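Local structure of 4-hydroxybutyrate coenzyme A transferase (Shewanella oneidensis, 2OAS) at the interface of chains A and B. The protein transfers coenzyme A between acyl-CoA thioesters and free carboxylic acids, with 4-hydroxybutyrate as the substrate after which the enzyme is named. Numbering follows the deposited sequence. Chains: chain A/B, 4-hydroxybutyrate coenzyme A transferase.

The interface of chains A and B. Residues chain A 395-399; chain B 73, 91-93.
At the backbone, A:Leu397 N, in the first turn of helix 397-405, faces the carbonyl oxygen of B:Tyr92 at 3.1 Å in a weak, bent hydrogen bond, where the extended segment A:Arg395-A:Ser396 meets the short strand B:91-92. This is one patch of a two-fold interface between copies of an acetyl-CoA hydrolase/transferase family enzyme; its twin lies across the axis, and whether the pair is the working dimer the structure alone does not show. A salt bridge joins B:Arg73 on strand 70-74 to A:Glu399. B:Arg73 CG stands opposite its own backbone N (chi1 -168°), and the extended chain brings the guanidinium to the carboxylate with the two planes 45° apart. NH2 lies 3.0 Å from the carboxylate oxygen OE2 of A:Glu399 in a nearly straight bond that keeps OE2 within the guanidinium plane; it comes to OE2 on the syn side, tilted out of the carboxylate plane, and NH1 adds a weak bond to OE1. The same OE2 takes the backbone N-H of A:Ser396 at 3.1 Å from well above the carboxylate plane, on the same face as NH2, so A:Glu399 also caps the start of its own helix, in the manner of a capping box. A glutamine in place of A:Glu399 would probably leave the charge of B:Arg73 without its mate and weaken the grip on the guanidinium. B:Val93 CG2, from the arginine's own chain, sits over the centre of that guanidinium, which probably helps hold it flat, and also touches A:Ser396 CA at 3.7 Å. A second salt bridge runs from A:Arg398 NE to the carboxylate oxygen OD1 of B:Asp91 at 3.2 Å; the NE hydrogen is not aimed at OD1, making this a charge contact and not a hydrogen bond. Between the two ion pairs, A:Ser396 CB rests on B:Asp91 CB at 3.6 Å. On the far side of the backbone bond, A:Leu397 sets CD1 at the edge of the B:Tyr92 ring, with A:Leu397 CG 3.9 Å from CD1 of that tyrosine.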
ATOM      1  N   ARG A 395       2.273 -11.822 -12.674  1.00 30.19           N
ATOM      2  CA  ARG A 395       3.203 -11.909 -13.801  1.00 31.69           C
ATOM      3  C   ARG A 395       4.611 -11.456 -13.453  1.00 29.98           C
ATOM      4  O   ARG A 395       4.795 -10.526 -12.681  1.00 30.35           O
ATOM      5  CB  ARG A 395       2.684 -11.061 -14.962  1.00 36.26           C
ATOM      6  CG  ARG A 395       1.199 -11.245 -15.247  1.00 39.97           C
ATOM      7  CD  ARG A 395       0.882 -12.663 -15.648  1.00 44.46           C
ATOM      8  NE  ARG A 395      -0.474 -13.035 -15.241  1.00 51.67           N
ATOM      9  CZ  ARG A 395      -1.591 -12.631 -15.844  1.00 54.34           C
ATOM     10  NH1 ARG A 395      -2.772 -13.030 -15.384  1.00 55.57           N
ATOM     11  NH2 ARG A 395      -1.529 -11.847 -16.914  1.00 57.28           N
ATOM     12  N   SER A 396       5.610 -12.108 -14.030  1.00 30.52           N
ATOM     13  CA  SER A 396       7.012 -11.737 -13.770  1.00 31.09           C
ATOM     14  C   SER A 396       7.347 -10.400 -14.408  1.00 30.81           C
ATOM     15  O   SER A 396       6.515  -9.809 -15.085  1.00 29.81           O
ATOM     16  CB  SER A 396       7.943 -12.800 -14.322  1.00 30.48           C
ATOM     17  OG  SER A 396       7.567 -13.127 -15.643  1.00 32.61           O
ATOM     18  N   LEU A 397       8.565  -9.915 -14.190  1.00 33.10           N
ATOM     19  CA  LEU A 397       8.960  -8.636 -14.770  1.00 33.84           C
ATOM     20  C   LEU A 397       8.980  -8.684 -16.289  1.00 33.96           C
ATOM     21  O   LEU A 397       8.535  -7.739 -16.938  1.00 31.83           O
ATOM     22  CB  LEU A 397      10.328  -8.187 -14.254  1.00 33.19           C
ATOM     23  CG  LEU A 397      10.446  -7.930 -12.745  1.00 33.84           C
ATOM     24  CD1 LEU A 397      11.779  -7.233 -12.447  1.00 33.58           C
ATOM     25  CD2 LEU A 397       9.289  -7.075 -12.262  1.00 33.47           C
ATOM     26  N   ARG A 398       9.471  -9.773 -16.870  1.00 35.56           N
ATOM     27  CA  ARG A 398       9.499  -9.827 -18.325  1.00 37.76           C
ATOM     28  C   ARG A 398       8.083  -9.959 -18.899  1.00 36.61           C
ATOM     29  O   ARG A 398       7.783  -9.432 -19.972  1.00 36.65           O
ATOM     30  CB  ARG A 398      10.385 -10.964 -18.823  1.00 39.96           C
ATOM     31  CG  ARG A 398       9.881 -12.354 -18.502  1.00 43.12           C
ATOM     32  CD  ARG A 398      10.761 -13.405 -19.177  1.00 46.03           C
ATOM     33  NE  ARG A 398      10.300 -14.765 -18.917  1.00 48.66           N
ATOM     34  CZ  ARG A 398      10.902 -15.860 -19.374  1.00 51.01           C
ATOM     35  NH1 ARG A 398      11.996 -15.752 -20.116  1.00 52.06           N
ATOM     36  NH2 ARG A 398      10.406 -17.063 -19.091  1.00 51.75           N
ATOM     37  N   GLU A 399       7.211 -10.652 -18.177  1.00 35.26           N
ATOM     38  CA  GLU A 399       5.831 -10.828 -18.623  1.00 32.42           C
ATOM     39  C   GLU A 399       5.087  -9.498 -18.567  1.00 30.25           C
ATOM     40  O   GLU A 399       4.317  -9.167 -19.471  1.00 27.21           O
ATOM     41  CB  GLU A 399       5.120 -11.864 -17.753  1.00 33.00           C
ATOM     42  CG  GLU A 399       5.658 -13.280 -17.938  1.00 34.20           C
ATOM     43  CD  GLU A 399       4.997 -14.317 -17.033  1.00 35.22           C
ATOM     44  OE1 GLU A 399       5.225 -15.524 -17.269  1.00 35.91           O
ATOM     45  OE2 GLU A 399       4.264 -13.929 -16.094  1.00 32.60           O
TER
ATOM     46  N   ARG B  73      10.933 -19.223 -10.409  1.00 29.19           N
ATOM     47  CA  ARG B  73       9.924 -18.159 -10.466  1.00 29.30           C
ATOM     48  C   ARG B  73       9.814 -17.653  -9.040  1.00 28.91           C
ATOM     49  O   ARG B  73       9.129 -18.248  -8.227  1.00 29.24           O
ATOM     50  CB  ARG B  73       8.571 -18.688 -10.936  1.00 26.79           C
ATOM     51  CG  ARG B  73       7.548 -17.609 -11.289  1.00 24.59           C
ATOM     52  CD  ARG B  73       6.360 -18.222 -12.018  1.00 25.65           C
ATOM     53  NE  ARG B  73       5.301 -17.269 -12.349  1.00 26.66           N
ATOM     54  CZ  ARG B  73       5.324 -16.430 -13.381  1.00 26.81           C
ATOM     55  NH1 ARG B  73       6.369 -16.409 -14.208  1.00 26.65           N
ATOM     56  NH2 ARG B  73       4.287 -15.640 -13.599  1.00 21.88           N
ATOM     57  N   ASP B  91      12.844 -15.646 -13.055  1.00 39.21           N
ATOM     58  CA  ASP B  91      11.774 -14.661 -13.094  1.00 36.82           C
ATOM     59  C   ASP B  91      11.388 -14.176 -11.720  1.00 34.70           C
ATOM     60  O   ASP B  91      11.291 -14.970 -10.795  1.00 34.31           O
ATOM     61  CB  ASP B  91      10.545 -15.255 -13.769  1.00 37.47           C
ATOM     62  CG  ASP B  91      10.793 -15.589 -15.215  1.00 36.87           C
ATOM     63  OD1 ASP B  91      11.383 -14.731 -15.911  1.00 40.82           O
ATOM     64  OD2 ASP B  91      10.407 -16.688 -15.659  1.00 35.53           O
ATOM     65  N   TYR B  92      11.170 -12.872 -11.591  1.00 33.03           N
ATOM     66  CA  TYR B  92      10.760 -12.268 -10.331  1.00 30.80           C
ATOM     67  C   TYR B  92       9.338 -11.738 -10.452  1.00 30.99           C
ATOM     68  O   TYR B  92       9.052 -10.894 -11.301  1.00 30.75           O
ATOM     69  CB  TYR B  92      11.682 -11.125  -9.944  1.00 32.14           C
ATOM     70  CG  TYR B  92      11.153 -10.262  -8.812  1.00 32.66           C
ATOM     71  CD1 TYR B  92      10.888  -8.907  -9.006  1.00 33.86           C
ATOM     72  CD2 TYR B  92      10.944 -10.793  -7.536  1.00 35.26           C
ATOM     73  CE1 TYR B  92      10.436  -8.106  -7.964  1.00 34.68           C
ATOM     74  CE2 TYR B  92      10.490  -9.996  -6.488  1.00 35.67           C
ATOM     75  CZ  TYR B  92      10.243  -8.655  -6.711  1.00 35.97           C
ATOM     76  OH  TYR B  92       9.841  -7.861  -5.665  1.00 35.14           O
ATOM     77  N   VAL B  93       8.453 -12.239  -9.594  1.00 30.68           N
ATOM     78  CA  VAL B  93       7.057 -11.836  -9.585  1.00 29.98           C
ATOM     79  C   VAL B  93       6.745 -11.015  -8.337  1.00 30.63           C
ATOM     80  O   VAL B  93       6.584 -11.557  -7.234  1.00 31.63           O
ATOM     81  CB  VAL B  93       6.125 -13.078  -9.619  1.00 29.37           C
ATOM     82  CG1 VAL B  93       4.665 -12.650  -9.620  1.00 28.63           C
ATOM     83  CG2 VAL B  93       6.432 -13.915 -10.841  1.00 29.31           C
TER